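Local atomic coordinates of aminotransferase class-III (Ochrobactrum anthropi, PDB entry 5GHG), a protein that probably transfers amino groups between amines and carbonyl compounds as a pyridoxal-phosphate-dependent omega-transaminase, seen here with the pyridoxamine phosphate form of the cofactor. Residues K143-K148 and Q209-E214; P369-V374 and A445-V450. The protein carries 1 engineered substitution. All coordinates share one frame; numbering follows the deposited sequence.

Interaction 1 sets a strand, and interaction 2 the chain leading into a strand, against a helix, on two different seven-stranded mixed sheets, with centres about 37 Å and nearest atoms about 13 Å apart. Interaction 1 joins an inner strand of the cofactor-binding sheet to helix 196-214; it is partly buried, pairing an isoleucine-leucine patch with a salt bridge between two partly exposed residues. Interaction 2 packs the approach to strand 371-377, one of the two outermost strands of the second sheet within this chain, against the C-terminal helix 433-455. Its four touching residues are buried, meeting through carbon alone or carbon against a helix carbonyl, with no hydrogen bond between the segments. The two share no secondary-structure element.

Interaction 1: K143-K148 and Q209-E214; sequences KIISRK and QLIIAE
The carboxylate of E214 is the flat group that K143 meets: NZ reaches OE1 at 2.9 Å through the anti lone pair, away from OE2, in a salt bridge. The lysine chain runs extended beyond CG (chi2 171°) and crosses the glutamate at about a right angle, while a bend at chi2 (-67°) brings the E214 carboxylate to NZ; K143 NZ lies 3.1 Å from the backbone O of E214. T218 OG1, just ahead of strand 219-224, hydrogen-bonds both K143 NZ and the E214 carbonyl, linking the lysine to the last residue of the helix. A lysine-to-alanine change would probably leave the E214 carboxylate without its charged mate and T218 OG1 without one partner. Beside the ionic pair, the buried I145 packs its CD1 across I211 CG1 at 3.8 Å, and I145 CG2 meets L210 CD2 tip to tip at 4.1 Å.

Strand and helix run nearly antiparallel (154°), their axes 11.1 Å apart. Helix 196-214 is the crossover from strand 178-181 to strand 219-224, and strand 143-147 lies between those two in the sheet. Apolar branches thus seat the crossover on the sheet, while the ionic pair fixes its C-terminal end in a more open setting.

Interaction 2: P369-V374 and A445-V450; sequences PLVGEV and ATLNDV
L370 and L447 bring their backbones to 6.8 Å between CA atoms, where the chain leading into strand 371-377 passes beside helix 433-455, just before a corner at G372. From here L370 sends its side chain to the helix. With CG anti to the carbonyl carbon (chi1 -72°) and CD1 continuing the chain (chi2 -179°), one methyl does the touching: L370 CD1 lies 3.5 Å from L447 O and 3.8 Å from V450 CG1. The methyl therefore rests against helix backbone as well as side chain, and L370 and V450 cross obliquely. The next residue, V371, meets the side chain of L447, whose carbonyl L370 touches: V371 CG2 and L447 CD1 are 3.5 Å apart, tighter than usual van der Waals contact, with the two side chains crossing at about a right angle.

Beyond the two segments, L370 also packs on Q451 and L454 further along the helix, and V450 on L401 and A405 of helix 400-411. H368, just before the segment, accepts L370 N at ND1 and bonds N448 OD1 through NE2, so it reaches from the approach to the strand across to the helix. G372 and E373 together face E384 in a classic beta bulge on an edge strand of this chain's sheet.

The C-terminal helix and this sheet probably belong to the small domain, as in other fold-type I aminotransferases. Their union here rests on branched aliphatic groups that are buried and carry no charge, so its hold is one of shape and exclusion of water; the direct contact has no hydrogen bond across it, and H368 supplies a polar bridge from beside it.

Interaction 1: K143-K148 and Q209-E214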
loop_
_atom_site.group_PDB
_atom_site.type_symbol
_atom_site.label_atom_id
_atom_site.label_comp_id
_atom_site.label_asym_id
_atom_site.label_seq_id
_atom_site.Cartn_x
_atom_site.Cartn_y
_atom_site.Cartn_z
ATOM N N LYS B 143 -16.397 -10.295 13.506
ATOM C CA LYS B 143 -16.719 -10.617 12.119
ATOM C C LYS B 143 -17.106 -9.343 11.366
ATOM O O LYS B 143 -17.725 -8.426 11.921
ATOM C CB LYS B 143 -17.852 -11.644 12.063
ATOM C CG LYS B 143 -17.472 -13.022 12.668
ATOM C CD LYS B 143 -18.688 -13.932 12.798
ATOM C CE LYS B 143 -18.400 -15.223 13.544
ATOM N NZ LYS B 143 -19.679 -15.893 13.948
ATOM N N ILE B 144 -16.741 -9.297 10.093
ATOM C CA ILE B 144 -17.054 -8.177 9.226
ATOM C C ILE B 144 -17.891 -8.722 8.094
ATOM O O ILE B 144 -17.496 -9.707 7.452
ATOM C CB ILE B 144 -15.790 -7.502 8.655
ATOM C CG1 ILE B 144 -14.724 -7.261 9.739
ATOM C CG2 ILE B 144 -16.163 -6.241 7.850
ATOM C CD1 ILE B 144 -15.047 -6.190 10.696
ATOM N N ILE B 145 -19.019 -8.073 7.817
ATOM C CA ILE B 145 -19.873 -8.455 6.711
ATOM C C ILE B 145 -19.590 -7.516 5.536
ATOM O O ILE B 145 -19.717 -6.302 5.664
ATOM C CB ILE B 145 -21.356 -8.401 7.099
ATOM C CG1 ILE B 145 -21.623 -9.372 8.254
ATOM C CG2 ILE B 145 -22.243 -8.769 5.905
ATOM C CD1 ILE B 145 -23.023 -9.262 8.821
ATOM N N SER B 146 -19.229 -8.097 4.395
ATOM C CA SER B 146 -19.060 -7.415 3.127
ATOM C C SER B 146 -20.105 -7.948 2.160
ATOM O O SER B 146 -20.982 -8.730 2.540
ATOM C CB SER B 146 -17.637 -7.652 2.589
ATOM O OG SER B 146 -17.373 -6.723 1.556
ATOM N N ARG B 147 -19.997 -7.570 0.905
ATOM C CA ARG B 147 -21.001 -7.975 -0.076
ATOM C C ARG B 147 -20.365 -8.584 -1.312
ATOM O O ARG B 147 -19.281 -8.173 -1.736
ATOM C CB ARG B 147 -21.864 -6.784 -0.495
ATOM C CG ARG B 147 -22.596 -6.155 0.650
ATOM C CD ARG B 147 -23.354 -4.944 0.212
ATOM N NE ARG B 147 -22.462 -3.903 -0.299
ATOM C CZ ARG B 147 -22.887 -2.710 -0.710
ATOM N NH1 ARG B 147 -24.177 -2.430 -0.638
ATOM N NH2 ARG B 147 -22.035 -1.812 -1.198
ATOM N N LYS B 148 -21.049 -9.558 -1.888
ATOM C CA LYS B 148 -20.648 -10.070 -3.191
ATOM C C LYS B 148 -20.552 -8.926 -4.195
ATOM O O LYS B 148 -21.419 -8.059 -4.255
ATOM C CB LYS B 148 -21.645 -11.129 -3.672
ATOM C CG LYS B 148 -21.508 -12.449 -2.932
ATOM C CD LYS B 148 -22.521 -13.456 -3.482
ATOM C CE LYS B 148 -22.488 -14.779 -2.744
ATOM N NZ LYS B 148 -23.309 -15.788 -3.500
ATOM N N GLN B 209 -30.918 -12.363 8.553
ATOM C CA GLN B 209 -30.803 -13.806 8.727
ATOM C C GLN B 209 -29.355 -14.234 8.910
ATOM O O GLN B 209 -29.060 -15.128 9.712
ATOM C CB GLN B 209 -31.424 -14.552 7.533
ATOM C CG GLN B 209 -32.937 -14.425 7.492
ATOM C CD GLN B 209 -33.500 -14.784 6.122
ATOM O OE1 GLN B 209 -32.891 -15.545 5.357
ATOM N NE2 GLN B 209 -34.646 -14.241 5.805
ATOM N N LEU B 210 -28.441 -13.628 8.157
ATOM C CA LEU B 210 -27.019 -13.898 8.346
ATOM C C LEU B 210 -26.565 -13.492 9.757
ATOM O O LEU B 210 -25.877 -14.257 10.446
ATOM C CB LEU B 210 -26.191 -13.167 7.282
ATOM C CG LEU B 210 -24.672 -13.327 7.358
ATOM C CD1 LEU B 210 -24.248 -14.773 7.267
ATOM C CD2 LEU B 210 -23.967 -12.526 6.262
ATOM N N ILE B 211 -26.940 -12.293 10.191
ATOM C CA ILE B 211 -26.541 -11.807 11.504
ATOM C C ILE B 211 -27.050 -12.750 12.602
ATOM O O ILE B 211 -26.316 -13.116 13.532
ATOM C CB ILE B 211 -27.031 -10.373 11.726
ATOM C CG1 ILE B 211 -26.301 -9.396 10.784
ATOM C CG2 ILE B 211 -26.896 -9.934 13.191
ATOM C CD1 ILE B 211 -27.033 -8.065 10.617
ATOM N N ILE B 212 -28.314 -13.153 12.504
ATOM C CA ILE B 212 -28.871 -14.055 13.508
ATOM C C ILE B 212 -28.159 -15.388 13.487
ATOM O O ILE B 212 -27.793 -15.927 14.546
ATOM C CB ILE B 212 -30.388 -14.203 13.306
ATOM C CG1 ILE B 212 -31.088 -12.954 13.823
ATOM C CG2 ILE B 212 -30.900 -15.467 14.015
ATOM C CD1 ILE B 212 -32.546 -12.835 13.376
ATOM N N ALA B 213 -27.917 -15.938 12.295
ATOM C CA ALA B 213 -27.295 -17.257 12.197
ATOM C C ALA B 213 -25.852 -17.237 12.709
ATOM O O ALA B 213 -25.390 -18.205 13.300
ATOM C CB ALA B 213 -27.333 -17.772 10.763
ATOM N N GLU B 214 -25.122 -16.159 12.458
ATOM C CA GLU B 214 -23.744 -16.078 12.936
ATOM C C GLU B 214 -23.657 -15.803 14.441
ATOM O O GLU B 214 -22.610 -16.053 15.039
ATOM C CB GLU B 214 -22.991 -14.998 12.156
ATOM C CG GLU B 214 -22.731 -15.382 10.684
ATOM C CD GLU B 214 -21.766 -16.546 10.547
ATOM O OE1 GLU B 214 -20.852 -16.670 11.408
ATOM O OE2 GLU B 214 -21.919 -17.350 9.593
#

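Interaction 2: P369-V374 and A445-V450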
loop_
_atom_site.group_PDB
_atom_site.type_symbol
_atom_site.label_atom_id
_atom_site.label_comp_id
_atom_site.label_asym_id
_atom_site.label_seq_id
_atom_site.Cartn_x
_atom_site.Cartn_y
_atom_site.Cartn_z
ATOM N N PRO B 369 -30.344 -2.622 -29.337
ATOM C CA PRO B 369 -30.455 -4.085 -29.225
ATOM C C PRO B 369 -29.369 -4.739 -28.382
ATOM O O PRO B 369 -29.568 -5.863 -27.915
ATOM C CB PRO B 369 -30.379 -4.561 -30.685
ATOM C CG PRO B 369 -29.829 -3.406 -31.449
ATOM C CD PRO B 369 -30.293 -2.173 -30.733
ATOM N N LEU B 370 -28.237 -4.074 -28.162
ATOM C CA LEU B 370 -27.147 -4.643 -27.377
ATOM C C LEU B 370 -27.138 -4.204 -25.919
ATOM O O LEU B 370 -26.262 -4.629 -25.165
ATOM C CB LEU B 370 -25.806 -4.277 -28.011
ATOM C CG LEU B 370 -25.462 -4.991 -29.311
ATOM C CD1 LEU B 370 -24.089 -4.535 -29.788
ATOM C CD2 LEU B 370 -25.479 -6.492 -29.108
ATOM N N VAL B 371 -28.067 -3.354 -25.502
ATOM C CA VAL B 371 -27.996 -2.743 -24.175
ATOM C C VAL B 371 -29.010 -3.466 -23.269
ATOM O O VAL B 371 -30.219 -3.380 -23.488
ATOM C CB VAL B 371 -28.238 -1.252 -24.232
ATOM C CG1 VAL B 371 -28.412 -0.682 -22.812
ATOM C CG2 VAL B 371 -27.065 -0.545 -24.935
ATOM N N GLY B 372 -28.511 -4.169 -22.254
ATOM C CA GLY B 372 -29.386 -4.822 -21.304
ATOM C C GLY B 372 -29.856 -3.880 -20.217
ATOM O O GLY B 372 -31.023 -3.914 -19.820
ATOM N N GLU B 373 -28.951 -3.035 -19.719
ATOM C CA GLU B 373 -29.297 -2.065 -18.672
ATOM C C GLU B 373 -28.364 -0.882 -18.739
ATOM O O GLU B 373 -27.155 -1.036 -18.953
ATOM C CB GLU B 373 -29.173 -2.700 -17.268
ATOM C CG GLU B 373 -29.473 -1.715 -16.136
ATOM C CD GLU B 373 -29.379 -2.340 -14.746
ATOM O OE1 GLU B 373 -28.379 -3.038 -14.459
ATOM O OE2 GLU B 373 -30.302 -2.151 -13.941
ATOM N N VAL B 374 -28.917 0.305 -18.518
ATOM C CA VAL B 374 -28.134 1.490 -18.201
ATOM C C VAL B 374 -28.407 1.820 -16.740
ATOM O O VAL B 374 -29.562 1.914 -16.335
ATOM C CB VAL B 374 -28.501 2.671 -19.126
ATOM C CG1 VAL B 374 -27.707 3.914 -18.750
ATOM C CG2 VAL B 374 -28.290 2.274 -20.587
ATOM N N ALA B 445 -22.121 4.886 -31.537
ATOM C CA ALA B 445 -21.549 4.379 -32.783
ATOM C C ALA B 445 -20.845 3.040 -32.560
ATOM O O ALA B 445 -20.884 2.157 -33.420
ATOM C CB ALA B 445 -20.583 5.409 -33.369
ATOM N N THR B 446 -20.185 2.890 -31.414
ATOM C CA THR B 446 -19.558 1.621 -31.054
ATOM C C THR B 446 -20.581 0.490 -31.014
ATOM O O THR B 446 -20.346 -0.598 -31.548
ATOM C CB THR B 446 -18.878 1.730 -29.685
ATOM O OG1 THR B 446 -17.732 2.578 -29.787
ATOM C CG2 THR B 446 -18.442 0.370 -29.215
ATOM N N LEU B 447 -21.712 0.724 -30.350
ATOM C CA LEU B 447 -22.714 -0.331 -30.241
ATOM C C LEU B 447 -23.287 -0.683 -31.617
ATOM O O LEU B 447 -23.552 -1.851 -31.894
ATOM C CB LEU B 447 -23.817 0.086 -29.282
ATOM C CG LEU B 447 -23.301 0.275 -27.852
ATOM C CD1 LEU B 447 -24.431 0.641 -26.910
ATOM C CD2 LEU B 447 -22.586 -0.967 -27.368
ATOM N N ASN B 448 -23.468 0.315 -32.484
ATOM C CA ASN B 448 -23.915 0.025 -33.852
ATOM C C ASN B 448 -22.880 -0.801 -34.618
ATOM O O ASN B 448 -23.230 -1.760 -35.310
ATOM C CB ASN B 448 -24.236 1.321 -34.580
ATOM C CG ASN B 448 -25.489 1.973 -34.046
ATOM O OD1 ASN B 448 -26.315 1.307 -33.414
ATOM N ND2 ASN B 448 -25.636 3.259 -34.257
ATOM N N ASP B 449 -21.595 -0.440 -34.503
ATOM C CA ASP B 449 -20.536 -1.212 -35.151
ATOM C C ASP B 449 -20.531 -2.659 -34.661
ATOM O O ASP B 449 -20.422 -3.595 -35.462
ATOM C CB ASP B 449 -19.171 -0.593 -34.888
ATOM C CG ASP B 449 -18.899 0.625 -35.757
ATOM O OD1 ASP B 449 -19.714 0.896 -36.666
ATOM O OD2 ASP B 449 -17.847 1.303 -35.518
ATOM N N VAL B 450 -20.594 -2.857 -33.346
ATOM C CA VAL B 450 -20.541 -4.195 -32.795
ATOM C C VAL B 450 -21.764 -4.999 -33.247
ATOM O O VAL B 450 -21.656 -6.173 -33.614
ATOM C CB VAL B 450 -20.441 -4.148 -31.255
ATOM C CG1 VAL B 450 -20.556 -5.543 -30.692
ATOM C CG2 VAL B 450 -19.105 -3.514 -30.830
#